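Local coordinates for ABC transporter periplasmic peptide-binding protein (Pseudoalteromonas, PDB 4QFL), which binds dipeptides, here Ala-Phe, in the periplasm and probably delivers them to an ABC transporter for uptake, at residues Arg508-Ser513 against Gly525-Ala530; Asn283-Thr288 against Glu517-Gly522; Cys34-Pro39 against Val264-Ser269; Trp233-Ala238 against Leu529-Lys534; His222-Tyr227 against Tyr244-Asn249. One frame throughout, in Å; residues are numbered along the deposited sequence. Where two conformers were deposited one is given.

Interaction 1. Residues Arg508-Ser513 against Gly525-Ala530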
# COMPACT_ATOMS: atom_id res chain seq x y z
N ARG A 508 -10.01 -9.43 -3.54
CA ARG A 508 -9.93 -8.96 -2.16
C ARG A 508 -10.97 -9.67 -1.29
O ARG A 508 -12.16 -9.49 -1.47
CB ARG A 508 -10.15 -7.45 -2.14
CG ARG A 508 -9.84 -6.80 -0.81
CD ARG A 508 -9.94 -5.29 -0.87
NE ARG A 508 -9.29 -4.69 0.28
CZ ARG A 508 -8.97 -3.41 0.37
NH1 ARG A 508 -9.26 -2.59 -0.63
NH2 ARG A 508 -8.36 -2.95 1.44
N PHE A 509 -10.51 -10.49 -0.35
CA PHE A 509 -11.41 -11.23 0.54
C PHE A 509 -11.38 -10.70 1.98
O PHE A 509 -10.35 -10.25 2.46
CB PHE A 509 -11.03 -12.71 0.62
CG PHE A 509 -11.27 -13.49 -0.64
CD1 PHE A 509 -12.52 -14.02 -0.91
CD2 PHE A 509 -10.22 -13.74 -1.52
CE1 PHE A 509 -12.73 -14.76 -2.06
CE2 PHE A 509 -10.43 -14.47 -2.67
CZ PHE A 509 -11.69 -14.98 -2.94
N GLN A 510 -12.51 -10.80 2.67
CA GLN A 510 -12.54 -10.61 4.11
C GLN A 510 -13.63 -11.43 4.77
O GLN A 510 -14.77 -11.47 4.29
CB GLN A 510 -12.74 -9.15 4.48
CG GLN A 510 -12.79 -8.91 5.97
CD GLN A 510 -12.86 -7.45 6.30
OE1 GLN A 510 -13.94 -6.86 6.30
NE2 GLN A 510 -11.70 -6.84 6.54
N ALA A 511 -13.29 -12.09 5.88
CA ALA A 511 -14.28 -12.87 6.60
C ALA A 511 -14.75 -12.12 7.83
O ALA A 511 -13.98 -11.41 8.48
CB ALA A 511 -13.73 -14.22 6.99
N SER A 512 -16.02 -12.26 8.17
CA SER A 512 -16.53 -11.66 9.38
C SER A 512 -17.76 -12.39 9.92
O SER A 512 -18.46 -13.09 9.18
CB SER A 512 -16.83 -10.16 9.15
OG SER A 512 -17.81 -9.96 8.14
N SER A 513 -18.00 -12.22 11.21
CA SER A 513 -19.25 -12.66 11.80
C SER A 513 -20.45 -12.01 11.10
O SER A 513 -20.43 -10.84 10.72
CB SER A 513 -19.29 -12.32 13.28
OG SER A 513 -20.64 -12.15 13.66
N GLY A 525 -7.07 1.17 -1.86
CA GLY A 525 -6.96 1.80 -0.56
C GLY A 525 -7.14 0.86 0.61
O GLY A 525 -7.49 -0.31 0.44
N ALA A 526 -6.91 1.38 1.80
CA ALA A 526 -6.97 0.60 3.03
C ALA A 526 -8.40 0.28 3.47
O ALA A 526 -9.35 0.94 3.06
CB ALA A 526 -6.24 1.31 4.14
N ILE A 527 -8.52 -0.74 4.30
CA ILE A 527 -9.77 -1.13 4.92
C ILE A 527 -10.27 0.00 5.83
O ILE A 527 -9.46 0.73 6.40
CB ILE A 527 -9.56 -2.41 5.76
CG1 ILE A 527 -9.76 -3.66 4.88
CG2 ILE A 527 -10.49 -2.44 6.95
CD1 ILE A 527 -8.76 -4.79 5.16
N SER A 528 -11.59 0.16 5.94
CA SER A 528 -12.14 1.14 6.89
C SER A 528 -13.22 0.53 7.76
O SER A 528 -14.11 -0.15 7.26
CB SER A 528 -12.69 2.37 6.16
OG SER A 528 -13.37 3.22 7.07
N LEU A 529 -13.12 0.79 9.06
CA LEU A 529 -14.14 0.38 10.02
C LEU A 529 -14.91 1.58 10.53
O LEU A 529 -15.60 1.51 11.54
CB LEU A 529 -13.51 -0.37 11.20
CG LEU A 529 -12.67 -1.61 10.91
CD1 LEU A 529 -12.16 -2.22 12.21
CD2 LEU A 529 -13.43 -2.65 10.10
N ALA A 530 -14.78 2.70 9.83
CA ALA A 530 -15.45 3.95 10.19
C ALA A 530 -16.96 3.80 10.36
O ALA A 530 -17.56 4.44 11.21
CB ALA A 530 -15.14 5.03 9.17
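Arg-508 reaches out from its strand to the carbonyl of Gly-525 and takes it with both terminal nitrogens. NH1 lies 3.1 Å and NH2 3.0 Å from Gly-525 O, so one oxygen, sitting near the guanidinium plane, receives two hydrogen bonds from the end of the group. CG stands anti to the backbone N (chi1 -169°), and the chain beyond runs extended. NH1 is shared, since it also donates to Gly-522 O, and the guanidinium thereby joins two points of the same loop. The backbone N of Ala-526 is hydrogen-bonded to Asp-181 OD2. Ile-527 comes back toward the strand: its CG1 lies 3.8 Å from Arg-508 NH2, and its CD1 meets Gln-510 NE2 tip to tip at 3.8 Å. That amide nitrogen is buried by the contact and has no polar partner in the model, whereas Ile-527 N is satisfied by Asp-54 OD1. Further on, Ser-528 OG accepts from Ala-530 N at 3.1 Å, an ST turn. The whole is an arginine fixing an irregular C-terminal loop through backbone carbonyls, and the loop passes near the dipeptide site, the side chain of Ala-526 about 7 Å from the bound alanine.

Interaction 2. Residues Asn283-Thr288 against Glu517-Gly522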
# COMPACT_ATOMS: atom_id res chain seq x y z
N ASN A 283 -19.81 -14.31 7.07
CA ASN A 283 -19.83 -13.75 5.72
C ASN A 283 -18.43 -13.62 5.19
O ASN A 283 -17.52 -13.20 5.90
CB ASN A 283 -20.48 -12.37 5.72
CG ASN A 283 -21.92 -12.39 6.14
OD1 ASN A 283 -22.68 -13.30 5.77
ND2 ASN A 283 -22.32 -11.40 6.91
N VAL A 284 -18.24 -13.96 3.93
CA VAL A 284 -16.95 -13.72 3.30
C VAL A 284 -17.18 -12.87 2.06
O VAL A 284 -17.85 -13.29 1.11
CB VAL A 284 -16.24 -15.04 2.97
CG1 VAL A 284 -14.81 -14.76 2.50
CG2 VAL A 284 -16.24 -15.95 4.18
N GLU A 285 -16.67 -11.64 2.09
CA GLU A 285 -16.82 -10.75 0.95
C GLU A 285 -15.71 -11.02 -0.04
O GLU A 285 -14.62 -11.42 0.35
CB GLU A 285 -16.76 -9.30 1.39
CG GLU A 285 -17.89 -8.86 2.28
CD GLU A 285 -17.65 -7.46 2.83
OE1 GLU A 285 -17.82 -6.49 2.05
OE2 GLU A 285 -17.27 -7.33 4.02
N ARG A 286 -15.99 -10.79 -1.31
CA ARG A 286 -15.09 -11.11 -2.39
C ARG A 286 -15.22 -10.00 -3.42
O ARG A 286 -16.21 -9.93 -4.12
CB ARG A 286 -15.52 -12.45 -3.00
CG ARG A 286 -14.82 -12.84 -4.28
CD ARG A 286 -15.48 -14.07 -4.92
NE ARG A 286 -14.79 -14.44 -6.14
CZ ARG A 286 -14.07 -15.55 -6.29
NH1 ARG A 286 -13.96 -16.43 -5.30
NH2 ARG A 286 -13.46 -15.78 -7.44
N GLU A 287 -14.24 -9.11 -3.50
CA GLU A 287 -14.38 -7.96 -4.38
C GLU A 287 -13.21 -7.82 -5.35
O GLU A 287 -12.09 -8.23 -5.05
CB GLU A 287 -14.49 -6.69 -3.55
CG GLU A 287 -15.45 -6.80 -2.40
CD GLU A 287 -15.57 -5.49 -1.60
OE1 GLU A 287 -16.40 -5.45 -0.66
OE2 GLU A 287 -14.85 -4.51 -1.92
N THR A 288 -13.49 -7.24 -6.52
CA THR A 288 -12.44 -6.92 -7.46
C THR A 288 -11.59 -5.79 -6.90
O THR A 288 -12.09 -4.95 -6.14
CB THR A 288 -13.01 -6.51 -8.82
OG1 THR A 288 -11.92 -6.22 -9.70
CG2 THR A 288 -13.86 -5.26 -8.69
N GLU A 517 -21.66 -5.47 10.05
CA GLU A 517 -22.02 -4.79 8.82
C GLU A 517 -21.35 -3.43 8.78
O GLU A 517 -20.78 -2.98 9.77
CB GLU A 517 -23.53 -4.64 8.71
CG GLU A 517 -24.21 -4.25 10.01
CD GLU A 517 -25.69 -3.95 9.83
OE1 GLU A 517 -26.04 -2.76 9.73
OE2 GLU A 517 -26.49 -4.90 9.80
N GLY A 518 -21.42 -2.78 7.62
CA GLY A 518 -20.88 -1.45 7.44
C GLY A 518 -19.40 -1.40 7.14
O GLY A 518 -18.80 -0.33 7.14
N ILE A 519 -18.80 -2.56 6.90
CA ILE A 519 -17.37 -2.63 6.65
C ILE A 519 -17.05 -2.42 5.17
O ILE A 519 -17.72 -2.99 4.31
CB ILE A 519 -16.77 -3.97 7.14
CG1 ILE A 519 -17.81 -5.10 7.04
CG2 ILE A 519 -16.27 -3.85 8.57
CD1 ILE A 519 -18.79 -5.14 8.18
N THR A 520 -16.04 -1.59 4.88
CA THR A 520 -15.67 -1.29 3.50
C THR A 520 -14.27 -1.77 3.08
O THR A 520 -13.25 -1.39 3.65
CB THR A 520 -15.81 0.22 3.17
OG1 THR A 520 -15.00 0.99 4.06
CG2 THR A 520 -17.26 0.67 3.29
N LEU A 521 -14.25 -2.62 2.06
CA LEU A 521 -13.02 -3.07 1.41
C LEU A 521 -12.57 -2.17 0.25
O LEU A 521 -11.64 -1.36 0.39
CB LEU A 521 -13.19 -4.48 0.84
CG LEU A 521 -13.52 -5.64 1.77
CD1 LEU A 521 -13.55 -6.96 1.02
CD2 LEU A 521 -12.51 -5.69 2.89
N GLY A 522 -13.23 -2.33 -0.90
CA GLY A 522 -12.99 -1.49 -2.06
C GLY A 522 -11.94 -1.94 -3.07
O GLY A 522 -11.11 -2.79 -2.76
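Glu-287 meets the loop at Leu-521 and Gly-522, and the polar part of the contact is a single hydrogen bond there. Gly-522 N donates to Glu-287 OE2 at 2.9 Å with an N-H...O angle of 153°, approaching on the syn side of the carboxylate and 23° out of its plane. CG of Glu-287 is anti to the carbonyl carbon (chi1 -46°), and the chain beyond is extended. Gly-522 has backbone angles at which a CB would be jammed against the preceding carbonyl oxygen, so glycine suits the position.

The rest is packing of aliphatic carbon against the methylenes and carboxylates of the two glutamates. Leu-521 crosses the side chain of Glu-287: its CB lies 3.2 Å from OE2, and its CD1 is 3.6 Å from CD. The same CD1 touches Glu-285 CB at 4.0 Å, so the leucine spans two glutamates on one side of the strand. Farther back, Glu-285 OE2 approaches Ile-519 CG1 at 3.8 Å.

Strand 282-287 is paired antiparallel with strand 500-513, with Glu-285 bonded to Gln-510 and Glu-287 to Arg-508 through their backbones. Leu-521 also touches Arg-508, Gln-510 and Ile-527, while Val-284 touches Leu-273 and Leu-276 of helix 273-278.

Interaction 3. Residues Cys34-Pro39 against Val264-Ser269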
# COMPACT_ATOMS: atom_id res chain seq x y z
N CYS A 34 -9.06 -9.43 13.59
CA CYS A 34 -7.85 -10.25 13.55
C CYS A 34 -6.91 -9.74 12.47
O CYS A 34 -7.18 -9.92 11.28
CB CYS A 34 -8.16 -11.71 13.24
SG CYS A 34 -8.17 -12.82 14.69
N ALA A 35 -5.82 -9.11 12.91
CA ALA A 35 -4.86 -8.46 12.03
C ALA A 35 -3.64 -9.32 11.73
O ALA A 35 -3.15 -10.05 12.59
CB ALA A 35 -4.42 -7.15 12.64
N GLU A 36 -3.13 -9.23 10.50
CA GLU A 36 -2.05 -10.10 10.06
C GLU A 36 -0.64 -9.64 10.49
O GLU A 36 0.33 -10.37 10.32
CB GLU A 36 -2.11 -10.32 8.54
CG GLU A 36 -1.60 -9.16 7.67
CD GLU A 36 -2.65 -8.12 7.37
OE1 GLU A 36 -3.72 -8.11 8.02
OE2 GLU A 36 -2.42 -7.30 6.45
N ALA A 37 -0.52 -8.43 11.04
CA ALA A 37 0.80 -7.96 11.46
C ALA A 37 0.72 -6.81 12.44
O ALA A 37 -0.28 -6.13 12.56
CB ALA A 37 1.64 -7.56 10.27
N ASN A 38 1.82 -6.62 13.15
CA ASN A 38 2.00 -5.52 14.08
C ASN A 38 2.09 -4.20 13.29
O ASN A 38 2.71 -4.16 12.22
CB ASN A 38 3.30 -5.83 14.84
CG ASN A 38 3.56 -4.91 15.99
OD1 ASN A 38 4.58 -4.23 16.01
ND2 ASN A 38 2.66 -4.88 16.96
N PRO A 39 1.46 -3.12 13.79
CA PRO A 39 1.63 -1.84 13.08
C PRO A 39 3.00 -1.26 13.39
O PRO A 39 3.46 -1.36 14.52
CB PRO A 39 0.55 -0.95 13.71
CG PRO A 39 0.42 -1.48 15.11
CD PRO A 39 0.65 -2.97 15.01
N VAL A 264 -13.84 -10.13 12.86
CA VAL A 264 -13.40 -9.89 11.49
C VAL A 264 -11.99 -10.44 11.31
O VAL A 264 -11.13 -10.27 12.17
CB VAL A 264 -13.39 -8.40 11.13
CG1 VAL A 264 -12.99 -8.22 9.68
CG2 VAL A 264 -14.75 -7.77 11.39
N THR A 265 -11.77 -11.09 10.17
CA THR A 265 -10.49 -11.71 9.86
C THR A 265 -9.88 -11.15 8.58
O THR A 265 -10.43 -11.30 7.50
CB THR A 265 -10.62 -13.23 9.72
OG1 THR A 265 -10.60 -13.81 11.03
CG2 THR A 265 -9.46 -13.79 8.94
N ALA A 266 -8.74 -10.50 8.74
CA ALA A 266 -8.00 -9.96 7.62
C ALA A 266 -7.42 -11.08 6.79
O ALA A 266 -6.96 -12.09 7.32
CB ALA A 266 -6.88 -9.05 8.12
N HIS A 267 -7.45 -10.89 5.47
CA HIS A 267 -6.82 -11.80 4.53
C HIS A 267 -7.00 -13.27 4.92
O HIS A 267 -6.03 -13.92 5.32
CB HIS A 267 -5.33 -11.48 4.41
CG HIS A 267 -5.05 -10.05 4.05
ND1 HIS A 267 -5.04 -9.60 2.75
CD2 HIS A 267 -4.77 -8.97 4.83
CE1 HIS A 267 -4.77 -8.31 2.74
NE2 HIS A 267 -4.59 -7.90 3.98
N PRO A 268 -8.23 -13.79 4.81
CA PRO A 268 -8.49 -15.20 5.12
C PRO A 268 -7.68 -16.14 4.23
O PRO A 268 -7.54 -15.90 3.03
CB PRO A 268 -9.99 -15.36 4.86
CG PRO A 268 -10.35 -14.23 3.98
CD PRO A 268 -9.46 -13.10 4.40
N SER A 269 -7.15 -17.21 4.81
CA SER A 269 -6.35 -18.17 4.06
C SER A 269 -7.18 -18.94 3.03
O SER A 269 -8.20 -19.55 3.36
CB SER A 269 -5.67 -19.15 5.01
OG SER A 269 -4.79 -18.48 5.90
O HOH W 1 -3.26 -5.25 4.52
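Cys-34 pairs with Thr-265 in a parallel bridge, its backbone bonded to the residues before and after that partner. Cys-34 N donates to Val-264 O at 2.6 Å, almost straight at 176°, and Cys-34 O accepts from Ala-266 N at 3.0 Å. The side chain of Cys-34 shares a sheet face with Thr-265, and its SG forms the disulfide with Cys-262, a covalent tie close to the bridge. Thr-265 OG1, near Cys-34 CB, is taken by the carbonyl of Arg-253 on helix 250-258.

After Ala-35 the two chains separate, and contact passes to the side chain of Glu-36. Its CG lies between the backbone N and the carbonyl carbon (chi1 78°), and a bend at chi2 turns the carboxylate to Ala-266 and His-267. OE1 touches Ala-266 CB at 3.3 Å. OE2 lies 3.3 Å from CD2 of His-267, with the carboxylate and ring planes 77° apart, and although NE2 of the histidine is equally close to OE2, the angle is too poor for a hydrogen bond. A water supplies the link, 2.9 Å from Glu-36 OE2 and 3.0 Å from His-267 NE2.

Glu-36 OE2 is also in a salt bridge with Arg-383 and accepts from Ser-51 OG. Such a set of partners would favour a charged carboxylate. Because Arg-383 lines the pocket of the bound phenylalanine, Glu-36 is consistent with a second-shell residue that positions it.

Interaction 4. Residues Trp233-Ala238 against Leu529-Lys534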
# COMPACT_ATOMS: atom_id res chain seq x y z
N TRP A 233 -16.82 14.47 13.58
CA TRP A 233 -17.54 15.43 12.77
C TRP A 233 -18.46 14.78 11.76
O TRP A 233 -19.57 15.25 11.54
CB TRP A 233 -16.57 16.33 12.03
CG TRP A 233 -15.66 15.59 11.09
CD1 TRP A 233 -14.48 14.98 11.42
CD2 TRP A 233 -15.83 15.39 9.69
NE1 TRP A 233 -13.92 14.41 10.30
CE2 TRP A 233 -14.73 14.65 9.22
CE3 TRP A 233 -16.81 15.78 8.77
CZ2 TRP A 233 -14.57 14.28 7.89
CZ3 TRP A 233 -16.66 15.40 7.44
CH2 TRP A 233 -15.54 14.67 7.02
N LYS A 234 -17.98 13.73 11.11
CA LYS A 234 -18.67 13.23 9.93
C LYS A 234 -19.97 12.52 10.27
O LYS A 234 -21.00 12.77 9.64
CB LYS A 234 -17.76 12.31 9.12
CG LYS A 234 -18.43 11.76 7.88
CD LYS A 234 -17.80 10.45 7.45
CE LYS A 234 -16.73 10.67 6.43
NZ LYS A 234 -15.73 11.66 6.93
N HIS A 235 -19.93 11.62 11.25
CA HIS A 235 -21.12 10.89 11.64
C HIS A 235 -21.07 10.41 13.08
O HIS A 235 -20.03 10.49 13.72
CB HIS A 235 -21.41 9.71 10.68
CG HIS A 235 -20.30 8.70 10.59
ND1 HIS A 235 -20.16 7.66 11.49
CD2 HIS A 235 -19.31 8.55 9.68
CE1 HIS A 235 -19.11 6.93 11.15
NE2 HIS A 235 -18.58 7.44 10.06
N GLU A 236 -22.20 9.93 13.58
CA GLU A 236 -22.25 9.35 14.90
C GLU A 236 -21.65 7.95 14.80
O GLU A 236 -22.20 7.09 14.14
CB GLU A 236 -23.70 9.27 15.39
CG GLU A 236 -23.83 8.78 16.81
CD GLU A 236 -23.21 9.74 17.81
OE1 GLU A 236 -23.35 10.97 17.62
OE2 GLU A 236 -22.59 9.28 18.79
N VAL A 237 -20.51 7.75 15.45
CA VAL A 237 -19.83 6.46 15.42
C VAL A 237 -20.60 5.38 16.17
O VAL A 237 -21.02 5.57 17.31
CB VAL A 237 -18.40 6.58 15.98
CG1 VAL A 237 -17.70 5.23 15.97
CG2 VAL A 237 -17.62 7.61 15.17
N ALA A 238 -20.77 4.22 15.54
CA ALA A 238 -21.59 3.16 16.11
C ALA A 238 -20.87 2.32 17.17
O ALA A 238 -21.36 2.16 18.28
CB ALA A 238 -22.15 2.28 15.00
N LEU A 529 -13.12 0.79 9.06
CA LEU A 529 -14.14 0.38 10.02
C LEU A 529 -14.91 1.58 10.53
O LEU A 529 -15.60 1.51 11.54
CB LEU A 529 -13.51 -0.37 11.20
CG LEU A 529 -12.67 -1.61 10.91
CD1 LEU A 529 -12.16 -2.22 12.21
CD2 LEU A 529 -13.43 -2.65 10.10
N ALA A 530 -14.78 2.70 9.83
CA ALA A 530 -15.45 3.95 10.19
C ALA A 530 -16.96 3.80 10.36
O ALA A 530 -17.56 4.44 11.21
CB ALA A 530 -15.14 5.03 9.17
N ASN A 531 -17.57 2.96 9.52
CA ASN A 531 -19.02 2.76 9.57
C ASN A 531 -19.45 1.40 10.09
O ASN A 531 -20.62 1.03 10.01
CB ASN A 531 -19.65 2.99 8.20
CG ASN A 531 -19.60 4.44 7.78
OD1 ASN A 531 -20.39 5.26 8.26
ND2 ASN A 531 -18.68 4.76 6.88
N ALA A 532 -18.50 0.66 10.63
CA ALA A 532 -18.78 -0.67 11.17
C ALA A 532 -19.74 -0.61 12.36
O ALA A 532 -19.76 0.36 13.11
CB ALA A 532 -17.49 -1.35 11.58
N ARG A 533 -20.54 -1.66 12.50
CA ARG A 533 -21.42 -1.84 13.65
C ARG A 533 -21.76 -3.32 13.83
O ARG A 533 -21.58 -4.11 12.90
CB ARG A 533 -22.71 -1.03 13.49
CG ARG A 533 -23.32 -1.11 12.10
CD ARG A 533 -24.70 -0.48 12.08
NE ARG A 533 -25.67 -1.33 12.77
CZ ARG A 533 -26.45 -0.92 13.76
NH1 ARG A 533 -26.39 0.34 14.20
NH2 ARG A 533 -27.31 -1.77 14.31
N LYS A 534 -22.27 -3.69 15.00
CA LYS A 534 -22.70 -5.07 15.22
C LYS A 534 -24.21 -5.23 15.37
O LYS A 534 -24.95 -4.25 15.40
CB LYS A 534 -21.93 -5.71 16.39
CG LYS A 534 -20.57 -6.26 15.98
CD LYS A 534 -19.59 -6.40 17.14
CE LYS A 534 -19.87 -7.65 17.96
NZ LYS A 534 -18.82 -7.90 19.00
O HOH W 2 -19.79 4.43 12.95
O HOH W 3 -18.59 2.50 13.92
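The type I beta turn from Leu-529 to Ala-532, closed by Ala-532 N bonding Leu-529 O at 3.2 Å, presents its corner to His-235, and the touching parts of the two chains run 39° apart. It lies just ahead of the short C-terminal strand 533-534 and is met by the loop that connects strands 223-228 and 241-246.

A chi1 of 59° sets CG of His-235 between the backbone N and the carbonyl carbon. At the edge of the imidazole, near the ring plane, CE1 approaches Ala-530 O to 2.9 Å. Over one face lies Asn-531 OD1, 3.3 Å above the plane and displaced toward the rim, with the amide and ring planes 25° apart. Asn-531 starts away from the loop, and only its end returns to the ring. Within its own segment, ND1 of His-235 makes a weak but straight bond to Glu-236 O, and the ring of Tyr-232 meets His-235 edge-to-face.

Farther along, Ala-238 CB packs on Arg-533 CB at 3.7 Å and on the carbonyl of Ala-532. Direct hydrogen bonds are replaced here by water. One molecule accepts from Ala-238 N at 2.8 Å and donates to Ala-530 O at 2.8 Å. A second, weakly held by those same atoms, donates to Ala-532 O at 2.6 Å.

Interaction 5. Residues His222-Tyr227 against Tyr244-Asn249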
# COMPACT_ATOMS: atom_id res chain seq x y z
N HIS A 222 0.72 -7.86 20.35
CA HIS A 222 -0.43 -8.53 20.93
C HIS A 222 -1.73 -7.85 20.56
O HIS A 222 -2.60 -8.46 19.96
CB HIS A 222 -0.32 -8.65 22.45
CG HIS A 222 -1.49 -9.35 23.09
ND1 HIS A 222 -1.84 -9.17 24.41
CD2 HIS A 222 -2.38 -10.24 22.58
CE1 HIS A 222 -2.89 -9.92 24.69
NE2 HIS A 222 -3.24 -10.57 23.60
N LEU A 223 -1.87 -6.58 20.91
CA LEU A 223 -3.11 -5.91 20.57
C LEU A 223 -3.07 -4.40 20.46
O LEU A 223 -2.16 -3.74 20.93
CB LEU A 223 -4.25 -6.33 21.50
CG LEU A 223 -4.22 -6.01 22.99
CD1 LEU A 223 -4.21 -4.51 23.29
CD2 LEU A 223 -5.42 -6.66 23.63
N VAL A 224 -4.09 -3.88 19.78
CA VAL A 224 -4.34 -2.46 19.77
C VAL A 224 -5.80 -2.23 20.11
O VAL A 224 -6.69 -2.94 19.65
CB VAL A 224 -3.89 -1.80 18.44
CG1 VAL A 224 -3.89 -2.81 17.32
CG2 VAL A 224 -4.74 -0.58 18.11
N ARG A 225 -6.03 -1.26 20.99
CA ARG A 225 -7.35 -0.92 21.45
C ARG A 225 -7.64 0.54 21.13
O ARG A 225 -6.84 1.43 21.45
CB ARG A 225 -7.44 -1.19 22.95
CG ARG A 225 -8.81 -1.05 23.53
CD ARG A 225 -8.75 -1.11 25.04
NE ARG A 225 -8.03 -2.28 25.53
CZ ARG A 225 -8.54 -3.51 25.57
NH1 ARG A 225 -9.77 -3.73 25.13
NH2 ARG A 225 -7.83 -4.52 26.04
N PHE A 226 -8.77 0.77 20.46
CA PHE A 226 -9.29 2.11 20.19
C PHE A 226 -10.68 2.23 20.79
O PHE A 226 -11.37 1.22 21.02
CB PHE A 226 -9.45 2.35 18.68
CG PHE A 226 -8.17 2.35 17.89
CD1 PHE A 226 -6.96 2.67 18.48
CD2 PHE A 226 -8.19 2.05 16.54
CE1 PHE A 226 -5.79 2.68 17.74
CE2 PHE A 226 -7.02 2.05 15.78
CZ PHE A 226 -5.82 2.37 16.39
N TYR A 227 -11.11 3.46 21.05
CA TYR A 227 -12.49 3.68 21.45
C TYR A 227 -13.16 4.77 20.63
O TYR A 227 -12.51 5.61 20.01
CB TYR A 227 -12.61 3.96 22.95
CG TYR A 227 -11.98 5.26 23.40
CD1 TYR A 227 -10.61 5.37 23.56
CD2 TYR A 227 -12.77 6.36 23.67
CE1 TYR A 227 -10.04 6.55 23.98
CE2 TYR A 227 -12.21 7.55 24.09
CZ TYR A 227 -10.84 7.64 24.25
OH TYR A 227 -10.28 8.82 24.67
N TYR A 244 -7.86 -4.66 17.82
CA TYR A 244 -7.16 -5.46 16.83
C TYR A 244 -6.32 -6.53 17.54
O TYR A 244 -5.51 -6.23 18.42
CB TYR A 244 -6.25 -4.60 15.96
CG TYR A 244 -6.98 -3.64 15.07
CD1 TYR A 244 -7.43 -2.42 15.56
CD2 TYR A 244 -7.24 -3.95 13.75
CE1 TYR A 244 -8.11 -1.54 14.76
CE2 TYR A 244 -7.93 -3.07 12.94
CZ TYR A 244 -8.35 -1.86 13.45
OH TYR A 244 -9.03 -0.98 12.65
N ASP A 245 -6.54 -7.78 17.15
CA ASP A 245 -5.82 -8.91 17.71
C ASP A 245 -4.71 -9.25 16.73
O ASP A 245 -4.98 -9.77 15.66
CB ASP A 245 -6.78 -10.09 17.88
CG ASP A 245 -6.12 -11.32 18.44
OD1 ASP A 245 -4.88 -11.41 18.38
OD2 ASP A 245 -6.84 -12.21 18.94
N ILE A 246 -3.48 -8.94 17.09
CA ILE A 246 -2.36 -9.18 16.19
C ILE A 246 -2.01 -10.65 16.11
O ILE A 246 -1.45 -11.22 17.05
CB ILE A 246 -1.14 -8.40 16.63
CG1 ILE A 246 -1.50 -6.92 16.79
CG2 ILE A 246 -0.02 -8.58 15.62
CD1 ILE A 246 -2.04 -6.30 15.56
N THR A 247 -2.35 -11.28 15.00
CA THR A 247 -2.19 -12.72 14.83
C THR A 247 -1.63 -13.01 13.45
O THR A 247 -2.39 -13.15 12.48
CB THR A 247 -3.54 -13.44 14.96
OG1 THR A 247 -4.22 -12.99 16.13
CG2 THR A 247 -3.34 -14.93 15.04
N PRO A 248 -0.30 -13.10 13.34
CA PRO A 248 0.35 -13.25 12.03
C PRO A 248 0.01 -14.55 11.30
O PRO A 248 0.00 -14.58 10.07
CB PRO A 248 1.83 -13.22 12.37
CG PRO A 248 1.90 -12.50 13.68
CD PRO A 248 0.68 -12.91 14.42
N ASN A 249 -0.25 -15.62 12.03
CA ASN A 249 -0.48 -16.89 11.38
C ASN A 249 -1.87 -16.96 10.78
O ASN A 249 -2.87 -16.84 11.50
CB ASN A 249 -0.25 -18.05 12.34
CG ASN A 249 -0.38 -19.40 11.67
OD1 ASN A 249 0.45 -19.77 10.84
ND2 ASN A 249 -1.42 -20.14 12.02
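Val-224 and Tyr-244 lie side by side and point the same way, with CG1 of the valine 3.3 Å from CB of the tyrosine. A chi1 of 25°, well off a staggered position, swings that CG1 close to the tyrosine, and the short distance marks tight packing. On one flank CG1 also meets Ile-246 CD1 at 4.3 Å. On the other, Phe-226 CE2 touches Tyr-244 CE1 at 3.9 Å; the rings are oblique, centroids 5.9 Å apart and planes at 70°. Helix 50-60 covers this cluster: Ile-55 touches both Val-224 and Tyr-244, Gln-59 the tyrosine, and Leu-60 Phe-226.

Beneath these side chains run two neighbouring antiparallel strands, 223-228 and 241-246, of a sheet that strand 30-35 continues beyond the second of them. Val-224 and Tyr-244 form a hydrogen-bonded pair, with Tyr-244 N donating to Val-224 O at 2.8 Å and Val-224 N to Tyr-244 O at 3.1 Å. Leu-223 and Asp-245 make the next, non-hydrogen-bonded pair, in which Leu-223 CA adds a CH...O contact of 3.2 Å to Tyr-244 O.

At the strand end, His-222 and Leu-223 together face Arg-219 in a classic beta bulge. Ile-246 N bonds to His-222 O at 3.0 Å, approaching from 41° above the carbonyl plane. On the sheet face of Leu-223, Asp-245 OD2 makes a salt bridge with Lys-256, whose NZ also bonds Thr-247 OG1, while His-222 ND1 is hydrogen-bonded to Arg-219 NE.

How the interactions relate
From the N terminus, residues 34-39 meet 264-269 in interaction 3, closing a loop of 224 residues within which interaction 5, closing only 16, is nested; strand 30-35 lies between strands 241-246 and 264-266, so the two contacts share a sheet. The loop 233-238, between the strands of interaction 5, is met by the C-terminal 529-534, and interaction 4, spanning 290 residues, therefore crosses both 3 and 5. Interaction 2 closes 228 residues, is nested inside interaction 4 and crosses interaction 1, which closes 11 and whose strand 508-513 pairs with 282-287 and 264-266. Interactions 1 and 4 share Leu-529 and Ala-530. The C-terminal loop thus links strand 500-513, strand 282-287 and the loop 233-238.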